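Local coordinates for beta-agarase (Persicobacter, PDB 6AII), which hydrolyses agarose as a GH16 beta-agarase, producing neoagarobiose, probably by cutting its beta-1,4 linkages, at residues A[167-179]-A[191-205]. Residues are numbered along the deposited sequence; the frame is centred on the assembly and turned at random.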
loop_
_atom_site.group_PDB
_atom_site.type_symbol
_atom_site.label_atom_id
_atom_site.label_comp_id
_atom_site.label_asym_id
_atom_site.label_seq_id
_atom_site.Cartn_x
_atom_site.Cartn_y
_atom_site.Cartn_z
ATOM N N ALA A 167 -13.663 -1.225 13.544
ATOM C CA ALA A 167 -13.882 0.229 13.351
ATOM C C ALA A 167 -12.619 1.055 13.451
ATOM O O ALA A 167 -12.389 1.909 12.544
ATOM C CB ALA A 167 -14.902 0.717 14.349
ATOM N N TRP A 168 -11.741 0.882 14.456
ATOM C CA TRP A 168 -10.533 1.729 14.531
ATOM C C TRP A 168 -9.686 1.546 13.293
ATOM O O TRP A 168 -9.097 2.470 12.691
ATOM C CB TRP A 168 -9.704 1.471 15.843
ATOM C CG TRP A 168 -8.453 2.321 15.968
ATOM C CD1 TRP A 168 -8.367 3.441 16.746
ATOM C CD2 TRP A 168 -7.166 2.190 15.340
ATOM N NE1 TRP A 168 -7.128 3.995 16.626
ATOM C CE2 TRP A 168 -6.358 3.270 15.786
ATOM C CE3 TRP A 168 -6.563 1.306 14.444
ATOM C CZ2 TRP A 168 -5.045 3.466 15.381
ATOM C CZ3 TRP A 168 -5.272 1.495 14.027
ATOM C CH2 TRP A 168 -4.510 2.591 14.469
ATOM N N PHE A 169 -9.488 0.292 12.863
ATOM C CA PHE A 169 -8.634 -0.020 11.826
ATOM C C PHE A 169 -9.225 0.511 10.520
ATOM O O PHE A 169 -8.485 1.089 9.764
ATOM C CB PHE A 169 -8.338 -1.513 11.754
ATOM C CG PHE A 169 -7.661 -1.979 13.025
ATOM C CD1 PHE A 169 -6.295 -1.870 13.168
ATOM C CD2 PHE A 169 -8.423 -2.456 14.062
ATOM C CE1 PHE A 169 -5.699 -2.257 14.363
ATOM C CE2 PHE A 169 -7.819 -2.791 15.262
ATOM C CZ PHE A 169 -6.478 -2.681 15.393
ATOM N N ALA A 170 -10.528 0.371 10.314
ATOM C CA ALA A 170 -11.085 0.648 8.986
ATOM C C ALA A 170 -10.994 2.145 8.697
ATOM O O ALA A 170 -11.016 2.522 7.525
ATOM C CB ALA A 170 -12.539 0.180 8.919
ATOM N N LYS A 171 -10.968 3.008 9.683
ATOM C CA LYS A 171 -11.068 4.408 9.370
ATOM C C LYS A 171 -9.730 5.014 8.923
ATOM O O LYS A 171 -9.696 6.134 8.411
ATOM C CB LYS A 171 -11.642 5.187 10.538
ATOM C CG LYS A 171 -10.703 5.384 11.705
ATOM C CD LYS A 171 -11.464 6.002 12.892
ATOM C CE LYS A 171 -10.587 6.219 14.095
ATOM N NZ LYS A 171 -11.422 6.900 15.138
ATOM N N HIS A 172 -8.643 4.291 9.132
ATOM C CA HIS A 172 -7.315 4.830 8.926
ATOM C C HIS A 172 -6.724 4.424 7.567
ATOM O O HIS A 172 -7.153 3.485 6.856
ATOM C CB HIS A 172 -6.364 4.362 9.997
ATOM C CG HIS A 172 -6.611 4.867 11.337
ATOM N ND1 HIS A 172 -7.419 4.185 12.214
ATOM C CD2 HIS A 172 -6.256 5.976 11.964
ATOM C CE1 HIS A 172 -7.511 4.871 13.291
ATOM N NE2 HIS A 172 -6.789 5.966 13.201
ATOM N N ILE A 173 -5.798 5.258 7.155
ATOM C CA ILE A 173 -4.788 4.903 6.108
ATOM C C ILE A 173 -3.429 5.163 6.753
ATOM O O ILE A 173 -3.110 6.296 7.091
ATOM C CB ILE A 173 -4.985 5.664 4.795
ATOM C CG1 ILE A 173 -6.312 5.336 4.109
ATOM C CG2 ILE A 173 -3.840 5.333 3.814
ATOM C CD1 ILE A 173 -6.680 6.281 2.978
ATOM N N HIS A 174 -2.599 4.134 6.818
ATOM C CA HIS A 174 -1.241 4.279 7.307
ATOM C C HIS A 174 -0.332 4.884 6.239
ATOM O O HIS A 174 -0.304 4.356 5.169
ATOM C CB HIS A 174 -0.727 2.912 7.750
ATOM C CG HIS A 174 0.551 2.960 8.520
ATOM N ND1 HIS A 174 1.593 2.049 8.289
ATOM C CD2 HIS A 174 0.962 3.787 9.513
ATOM C CE1 HIS A 174 2.571 2.311 9.163
ATOM N NE2 HIS A 174 2.197 3.316 9.939
ATOM N N LEU A 175 0.329 6.026 6.535
ATOM C CA LEU A 175 1.218 6.731 5.614
ATOM C C LEU A 175 2.604 6.671 6.277
ATOM O O LEU A 175 2.801 7.325 7.306
ATOM C CB LEU A 175 0.770 8.191 5.430
ATOM C CG LEU A 175 -0.675 8.373 5.015
ATOM C CD1 LEU A 175 -1.005 9.876 5.024
ATOM C CD2 LEU A 175 -0.936 7.734 3.626
ATOM N N SER A 176 3.483 5.892 5.695
ATOM C CA SER A 176 4.726 5.612 6.406
ATOM C C SER A 176 5.805 5.140 5.442
ATOM O O SER A 176 5.650 5.171 4.208
ATOM C CB SER A 176 4.454 4.551 7.497
ATOM O OG SER A 176 5.523 4.594 8.431
ATOM N N HIS A 177 6.932 4.756 6.005
ATOM C CA HIS A 177 8.060 4.162 5.264
ATOM C C HIS A 177 8.939 3.454 6.296
ATOM O O HIS A 177 8.780 3.717 7.493
ATOM C CB HIS A 177 8.812 5.260 4.523
ATOM C CG HIS A 177 9.676 6.106 5.409
ATOM N ND1 HIS A 177 9.197 7.171 6.131
ATOM C CD2 HIS A 177 10.992 5.943 5.776
ATOM C CE1 HIS A 177 10.173 7.719 6.835
ATOM N NE2 HIS A 177 11.312 6.932 6.666
ATOM N N HIS A 178 9.878 2.616 5.832
ATOM C CA HIS A 178 10.780 1.889 6.774
ATOM C C HIS A 178 12.197 1.946 6.207
ATOM O O HIS A 178 12.346 1.850 4.981
ATOM C CB HIS A 178 10.395 0.423 6.934
ATOM C CG HIS A 178 9.048 0.172 7.525
ATOM N ND1 HIS A 178 8.928 -0.333 8.782
ATOM C CD2 HIS A 178 7.792 0.323 7.019
ATOM C CE1 HIS A 178 7.640 -0.498 9.065
ATOM N NE2 HIS A 178 6.906 -0.086 7.990
ATOM N N VAL A 179 13.144 2.102 7.120
ATOM C CA VAL A 179 14.516 1.737 6.782
ATOM C C VAL A 179 14.997 0.734 7.832
ATOM O O VAL A 179 14.825 0.900 9.042
ATOM C CB VAL A 179 15.448 2.954 6.660
ATOM C CG1 VAL A 179 15.114 3.792 5.442
ATOM C CG2 VAL A 179 15.460 3.831 7.901
ATOM N N TYR A 191 13.329 1.029 11.523
ATOM C CA TYR A 191 12.847 2.339 11.850
ATOM C C TYR A 191 11.672 2.688 10.921
ATOM O O TYR A 191 11.825 2.663 9.688
ATOM C CB TYR A 191 13.893 3.459 11.678
ATOM C CG TYR A 191 13.319 4.848 11.742
ATOM C CD1 TYR A 191 12.706 5.325 12.879
ATOM C CD2 TYR A 191 13.218 5.636 10.593
ATOM C CE1 TYR A 191 12.117 6.580 12.933
ATOM C CE2 TYR A 191 12.598 6.878 10.617
ATOM C CZ TYR A 191 12.013 7.343 11.777
ATOM O OH TYR A 191 11.355 8.524 11.851
ATOM N N GLN A 192 10.555 3.068 11.534
ATOM C CA GLN A 192 9.537 3.805 10.800
ATOM C C GLN A 192 9.054 4.937 11.671
ATOM O O GLN A 192 9.007 4.804 12.892
ATOM C CB GLN A 192 8.355 2.919 10.395
ATOM C CG GLN A 192 7.418 2.574 11.515
ATOM C CD GLN A 192 6.122 1.939 11.056
ATOM O OE1 GLN A 192 5.431 2.446 10.180
ATOM N NE2 GLN A 192 5.826 0.798 11.654
ATOM N N PRO A 193 8.665 6.027 11.048
ATOM C CA PRO A 193 8.023 7.084 11.827
ATOM C C PRO A 193 6.761 6.535 12.486
ATOM O O PRO A 193 6.052 5.726 11.904
ATOM C CB PRO A 193 7.680 8.152 10.789
ATOM C CG PRO A 193 7.584 7.369 9.526
ATOM C CD PRO A 193 8.712 6.373 9.623
ATOM N N ARG A 194 6.589 6.878 13.776
ATOM C CA ARG A 194 5.435 6.471 14.560
ATOM C C ARG A 194 5.486 7.251 15.871
ATOM O O ARG A 194 6.529 7.902 16.198
ATOM C CB ARG A 194 5.417 4.964 14.827
ATOM C CG ARG A 194 6.689 4.430 15.484
ATOM C CD ARG A 194 6.828 2.934 15.280
ATOM N NE ARG A 194 7.995 2.289 15.900
ATOM C CZ ARG A 194 7.921 1.526 16.981
ATOM N NH1 ARG A 194 6.756 1.410 17.600
ATOM N NH2 ARG A 194 8.984 0.796 17.358
ATOM N N ASP A 195 4.405 7.187 16.586
ATOM C CA ASP A 195 4.262 8.001 17.824
ATOM C C ASP A 195 5.435 7.731 18.782
ATOM O O ASP A 195 5.965 8.722 19.333
ATOM C CB ASP A 195 2.932 7.793 18.534
ATOM C CG ASP A 195 1.706 8.258 17.782
ATOM O OD1 ASP A 195 1.881 8.881 16.720
ATOM O OD2 ASP A 195 0.600 7.983 18.288
ATOM N N GLU A 196 5.802 6.467 18.929
ATOM C CA GLU A 196 6.823 6.005 19.880
ATOM C C GLU A 196 8.197 6.491 19.435
ATOM O O GLU A 196 9.123 6.534 20.264
ATOM C CB GLU A 196 6.793 4.490 20.078
ATOM C CG GLU A 196 5.494 3.988 20.678
ATOM C CD GLU A 196 4.330 3.880 19.694
ATOM O OE1 GLU A 196 4.598 3.915 18.450
ATOM O OE2 GLU A 196 3.185 3.749 20.161
ATOM N N GLU A 197 8.359 6.902 18.172
ATOM C CA GLU A 197 9.622 7.480 17.716
ATOM C C GLU A 197 9.547 9.013 17.677
ATOM O O GLU A 197 10.526 9.672 17.295
ATOM C CB GLU A 197 9.965 6.927 16.340
ATOM C CG GLU A 197 10.252 5.457 16.283
ATOM C CD GLU A 197 11.661 5.040 16.721
ATOM O OE1 GLU A 197 12.377 5.898 17.320
ATOM O OE2 GLU A 197 12.039 3.898 16.396
ATOM N N GLY A 198 8.428 9.605 18.058
ATOM C CA GLY A 198 8.270 11.026 18.071
ATOM C C GLY A 198 7.940 11.642 16.728
ATOM O O GLY A 198 8.185 12.821 16.512
ATOM N N VAL A 199 7.297 10.858 15.845
ATOM C CA VAL A 199 6.843 11.387 14.580
ATOM C C VAL A 199 5.343 11.048 14.437
ATOM O O VAL A 199 5.013 9.872 14.238
ATOM C CB VAL A 199 7.674 10.843 13.394
ATOM C CG1 VAL A 199 7.233 11.489 12.092
ATOM C CG2 VAL A 199 9.173 11.019 13.581
ATOM N N TYR A 200 4.491 12.060 14.570
ATOM C CA TYR A 200 3.065 11.959 14.752
ATOM C C TYR A 200 2.292 11.982 13.413
ATOM O O TYR A 200 2.799 12.451 12.383
ATOM C CB TYR A 200 2.604 13.057 15.713
ATOM C CG TYR A 200 3.340 12.941 17.029
ATOM C CD1 TYR A 200 3.122 11.848 17.845
ATOM C CD2 TYR A 200 4.292 13.877 17.386
ATOM C CE1 TYR A 200 3.833 11.698 19.030
ATOM C CE2 TYR A 200 5.006 13.737 18.558
ATOM C CZ TYR A 200 4.802 12.626 19.348
ATOM O OH TYR A 200 5.519 12.518 20.510
ATOM N N GLY A 201 1.057 11.495 13.473
ATOM C CA GLY A 201 0.129 11.652 12.367
ATOM C C GLY A 201 0.216 10.525 11.343
ATOM O O GLY A 201 -0.530 10.561 10.361
ATOM N N THR A 202 1.030 9.487 11.559
ATOM C CA THR A 202 1.244 8.462 10.534
ATOM C C THR A 202 -0.042 7.650 10.279
ATOM O O THR A 202 -0.151 7.001 9.216
ATOM C CB THR A 202 2.390 7.497 10.875
ATOM O OG1 THR A 202 2.047 6.836 12.102
ATOM C CG2 THR A 202 3.732 8.202 10.947
ATOM N N TRP A 203 -1.003 7.578 11.189
ATOM C CA TRP A 203 -2.213 6.846 10.912
ATOM C C TRP A 203 -3.303 7.890 10.583
ATOM O O TRP A 203 -3.914 8.536 11.448
ATOM C CB TRP A 203 -2.620 6.003 12.109
ATOM C CG TRP A 203 -1.765 4.779 12.297
ATOM C CD1 TRP A 203 -0.594 4.647 13.001
ATOM C CD2 TRP A 203 -1.980 3.520 11.667
ATOM N NE1 TRP A 203 -0.100 3.382 12.880
ATOM C CE2 TRP A 203 -0.937 2.658 12.070
ATOM C CE3 TRP A 203 -2.947 3.044 10.774
ATOM C CZ2 TRP A 203 -0.850 1.364 11.612
ATOM C CZ3 TRP A 203 -2.852 1.752 10.310
ATOM C CH2 TRP A 203 -1.826 0.912 10.760
ATOM N N TYR A 204 -3.374 8.158 9.301
ATOM C CA TYR A 204 -4.299 9.211 8.774
ATOM C C TYR A 204 -5.747 8.777 8.929
ATOM O O TYR A 204 -6.146 7.647 8.600
ATOM C CB TYR A 204 -4.028 9.424 7.280
ATOM C CG TYR A 204 -4.903 10.489 6.660
ATOM C CD1 TYR A 204 -4.533 11.790 6.778
ATOM C CD2 TYR A 204 -6.114 10.158 6.091
ATOM C CE1 TYR A 204 -5.335 12.812 6.286
ATOM C CE2 TYR A 204 -6.909 11.154 5.541
ATOM C CZ TYR A 204 -6.501 12.466 5.657
ATOM O OH TYR A 204 -7.317 13.485 5.237
ATOM N N TYR A 205 -6.599 9.717 9.387
ATOM C CA TYR A 205 -8.062 9.495 9.337
ATOM C C TYR A 205 -8.734 10.880 9.342
ATOM O O TYR A 205 -8.065 11.875 9.503
ATOM C CB TYR A 205 -8.628 8.561 10.422
ATOM C CG TYR A 205 -8.692 9.158 11.805
ATOM C CD1 TYR A 205 -7.553 9.257 12.589
ATOM C CD2 TYR A 205 -9.913 9.581 12.307
ATOM C CE1 TYR A 205 -7.605 9.818 13.866
ATOM C CE2 TYR A 205 -9.984 10.090 13.602
ATOM C CZ TYR A 205 -8.848 10.149 14.377
ATOM O OH TYR A 205 -8.845 10.695 15.652
HETATM O O HOH W 1 3.570 4.556 12.004
#
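Strand 173-181 pairs antiparallel with both ends of segment 191-205 at the margin of one sheet, Val179 with Tyr191 and Ile173 with Tyr204, while the chain between them loops out. Ile173 N gives a hydrogen bond of 2.8 Å to Tyr204 O, and Leu175 N one of 2.9 Å to Thr202 O. On the His174 side of the sheet, Trp203 lies between two partners. The His174 ring forms an offset stack on the six-membered ring of Trp203, planes 21° apart, with His174 CB 3.5 Å from Trp203 CZ3; Trp168 CH2 meets the opposite face, 3.9 Å from Trp203 CD2. A chi1 of -169°, with CG anti to the backbone N, lays the His174 ring over the indole, its CE1 edge in contact with Gln192 OE1. Replacing this indole by an alanine would probably leave the His174 ring without its stacking surface and Trp168 CH2 without its partner. In this two-sheet jelly-roll the adjacent strand 144-151 carries the Glu145, Asp147, Glu150 pattern that in GH16 enzymes is the catalytic motif, so the His174 face probably lines the cleft; Glu150 OE1 is hydrogen-bonded to His174 ND1. Ser176 OG donates in plane to a lone pair of Gln192 OE1 at 2.8 Å, and one water joins His174 NE2, Thr202 OG1 and Pro193 O. Across the sheet, Pro193 CD lies over the His177 ring, and Leu175 CD1 packs on Tyr204 CB. At the far end Lys171 CE rides over the face of Tyr205, its NZ making an off-centre cation-pi contact.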